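Local coordinates for protein hydrolase (Burkholderia cenocepacia, PDB 4QKU) that probably hydrolyses fumarylacetoacetate to fumarate and acetoacetate, the last step of phenylalanine and tyrosine breakdown, as a metal-dependent two-chain enzyme of the FAH family, at residues Q264-Y267 / F273-K276. Sequence-based numbering, arbitrary orientation.
Sequences QWEY and FNSK. With NA (sodium ion), chain H; SO4 (sulfate ion), chain J.
The buried carboxylate of Glu-266 accepts hydrogen bonds from the turn that begins at Phe-273, and it illustrates how one acidic side chain can gather the backbone N-H groups at the start of a short helix. Phe-273 gives the first bond, from its N to OE2 of Glu-266 at 2.9 Å, descending on the oxygen from above the carboxylate plane (58° out of it). Its ring leads away from the carboxylate. At Asn-274 the link is a weak hydrogen bond from N of Asn-274 to OE1 of Glu-266, 3.3 Å long and bent (N-H...O 132°). The side chain of Asn-274 crosses that of Glu-266 at about a right angle, bringing CB to 3.5 Å from OE1. Both residues also face the second subunit, where the Phe-273 ring meets His-356 of that subunit edge-to-face and ND2 of Asn-274 hydrogen-bonds to the backbone O of its His-355. Ser-275 binds twice. Its N reaches OE2 of Glu-266 at 2.9 Å on the syn side but tilted out of the carboxylate plane, and its OG donates to the same oxygen nearly along the C-O axis, also at 2.9 Å. With chi1 at 68°, OG sits between the backbone N and the carbonyl carbon, which lets both donors converge on one acceptor. Lys-276 faces other partners: its O binds the sodium ion at 2.5 Å, together with Asp-256, Trp-257, Ala-279 and Thr-280. Its NZ forms a salt bridge with Glu-222 and a hydrogen bond to O3 of a sulfate, probably from the crystallisation liquor, that also bonds His-156, the predicted proton acceptor. Three donors on OE2 and a weak fourth on OE1 would be expected to stabilise a buried negative charge on Glu-266, tying helix 260-266 to the turn that delivers Lys-276 to the metal.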
ATOM      1  N   GLN B 264      16.904  12.489  -1.865  1.00 22.24           N
ATOM      2  CA  GLN B 264      18.346  12.253  -1.640  1.00 22.94           C
ATOM      3  C   GLN B 264      18.632  12.121  -0.136  1.00 23.47           C
ATOM      4  O   GLN B 264      19.299  11.181   0.286  1.00 21.90           O
ATOM      5  CB  GLN B 264      19.220  13.366  -2.250  1.00 22.79           C
ATOM      6  N   TRP B 265      18.047  13.020   0.660  1.00 24.74           N
ATOM      7  CA  TRP B 265      18.285  13.052   2.107  1.00 26.29           C
ATOM      8  C   TRP B 265      17.634  11.911   2.923  1.00 25.33           C
ATOM      9  O   TRP B 265      18.169  11.530   3.956  1.00 26.19           O
ATOM     10  CB  TRP B 265      17.857  14.414   2.676  1.00 27.61           C
ATOM     11  CG  TRP B 265      17.974  14.511   4.147  1.00 29.08           C
ATOM     12  CD1 TRP B 265      16.959  14.706   5.041  1.00 29.36           C
ATOM     13  CD2 TRP B 265      19.180  14.413   4.920  1.00 30.66           C
ATOM     14  NE1 TRP B 265      17.455  14.753   6.318  1.00 30.21           N
ATOM     15  CE2 TRP B 265      18.815  14.572   6.276  1.00 30.61           C
ATOM     16  CE3 TRP B 265      20.538  14.206   4.599  1.00 31.51           C
ATOM     17  CZ2 TRP B 265      19.751  14.514   7.312  1.00 31.15           C
ATOM     18  CZ3 TRP B 265      21.470  14.163   5.635  1.00 31.75           C
ATOM     19  CH2 TRP B 265      21.067  14.313   6.974  1.00 31.96           C
ATOM     20  N   GLU B 266      16.504  11.373   2.465  1.00 24.94           N
ATOM     21  CA  GLU B 266      15.704  10.409   3.253  1.00 25.15           C
ATOM     22  C   GLU B 266      15.916   8.913   2.887  1.00 25.18           C
ATOM     23  O   GLU B 266      15.686   8.041   3.716  1.00 23.85           O
ATOM     24  CB  GLU B 266      14.206  10.739   3.109  1.00 25.01           C
ATOM     25  CG  GLU B 266      13.592  10.280   1.780  1.00 26.04           C
ATOM     26  CD  GLU B 266      12.078  10.404   1.705  1.00 27.11           C
ATOM     27  OE1 GLU B 266      11.439  10.803   2.713  1.00 27.63           O
ATOM     28  OE2 GLU B 266      11.528  10.107   0.606  1.00 27.29           O
ATOM     29  N   TYR B 267      16.349   8.647   1.650  1.00 25.98           N
ATOM     30  CA  TYR B 267      16.107   7.350   0.997  1.00 26.58           C
ATOM     31  C   TYR B 267      16.994   6.186   1.424  1.00 26.79           C
ATOM     32  O   TYR B 267      16.622   5.045   1.214  1.00 25.83           O
ATOM     33  CB  TYR B 267      16.166   7.489  -0.543  1.00 27.69           C
ATOM     34  CG  TYR B 267      17.542   7.297  -1.152  1.00 28.50           C
ATOM     35  CD1 TYR B 267      18.493   8.308  -1.081  1.00 29.50           C
ATOM     36  CD2 TYR B 267      17.894   6.100  -1.774  1.00 30.23           C
ATOM     37  CE1 TYR B 267      19.745   8.152  -1.631  1.00 30.82           C
ATOM     38  CE2 TYR B 267      19.161   5.916  -2.319  1.00 31.62           C
ATOM     39  CZ  TYR B 267      20.082   6.953  -2.241  1.00 33.00           C
ATOM     40  OH  TYR B 267      21.339   6.830  -2.791  1.00 37.05           O
ATOM     41  N   PHE B 273      10.248   7.542   0.234  1.00 26.18           N
ATOM     42  CA  PHE B 273       9.095   7.507   1.085  1.00 25.83           C
ATOM     43  C   PHE B 273       8.289   8.786   0.849  1.00 24.94           C
ATOM     44  O   PHE B 273       7.481   8.809  -0.078  1.00 24.38           O
ATOM     45  CB  PHE B 273       9.543   7.313   2.552  1.00 26.65           C
ATOM     46  CG  PHE B 273       8.404   7.270   3.547  1.00 27.74           C
ATOM     47  CD1 PHE B 273       7.242   6.536   3.283  1.00 27.98           C
ATOM     48  CD2 PHE B 273       8.498   7.936   4.760  1.00 28.34           C
ATOM     49  CE1 PHE B 273       6.198   6.498   4.193  1.00 28.32           C
ATOM     50  CE2 PHE B 273       7.459   7.896   5.670  1.00 28.83           C
ATOM     51  CZ  PHE B 273       6.304   7.181   5.382  1.00 28.43           C
ATOM     52  N   ASN B 274       8.517   9.841   1.647  1.00 24.33           N
ATOM     53  CA  ASN B 274       7.798  11.118   1.486  1.00 24.74           C
ATOM     54  C   ASN B 274       8.021  11.748   0.121  1.00 22.90           C
ATOM     55  O   ASN B 274       7.115  12.336  -0.447  1.00 22.87           O
ATOM     56  CB  ASN B 274       8.272  12.160   2.493  1.00 26.36           C
ATOM     57  CG  ASN B 274       7.725  11.938   3.874  1.00 27.91           C
ATOM     58  OD1 ASN B 274       6.772  11.174   4.071  1.00 30.27           O
ATOM     59  ND2 ASN B 274       8.325  12.605   4.853  1.00 28.05           N
ATOM     60  N   SER B 275       9.238  11.601  -0.387  1.00 21.26           N
ATOM     61  CA  SER B 275       9.636  12.192  -1.641  1.00 20.50           C
ATOM     62  C   SER B 275       8.766  11.702  -2.798  1.00 19.73           C
ATOM     63  O   SER B 275       8.737  12.366  -3.812  1.00 20.69           O
ATOM     64  CB  SER B 275      11.092  11.888  -1.969  1.00 19.95           C
ATOM     65  OG  SER B 275      11.237  10.514  -2.244  1.00 19.02           O
ATOM     66  N   LYS B 276       8.080  10.567  -2.663  1.00 18.27           N
ATOM     67  CA  LYS B 276       7.199  10.093  -3.719  1.00 17.90           C
ATOM     68  C   LYS B 276       5.735   9.959  -3.311  1.00 16.55           C
ATOM     69  O   LYS B 276       4.879   9.750  -4.160  1.00 17.23           O
ATOM     70  CB  LYS B 276       7.659   8.717  -4.282  1.00 18.91           C
ATOM     71  CG  LYS B 276       9.152   8.538  -4.579  1.00 19.61           C
ATOM     72  CD  LYS B 276       9.628   9.306  -5.796  1.00 20.68           C
ATOM     73  CE  LYS B 276      10.852   8.672  -6.431  1.00 21.66           C
ATOM     74  NZ  LYS B 276      10.493   7.742  -7.546  1.00 22.78           N
TER
HETATM   75 NA    NA H 501       4.777  10.278  -6.559  1.00 15.60          NA
HETATM   76  S   SO4 J 503      14.267   7.210  -9.106  1.00 45.14           S
HETATM   77  O1  SO4 J 503      14.252   5.972  -8.297  1.00 48.59           O
HETATM   78  O2  SO4 J 503      13.698   6.915 -10.433  1.00 45.83           O
HETATM   79  O3  SO4 J 503      13.457   8.282  -8.477  1.00 44.85           O
HETATM   80  O4  SO4 J 503      15.675   7.660  -9.202  1.00 49.01           O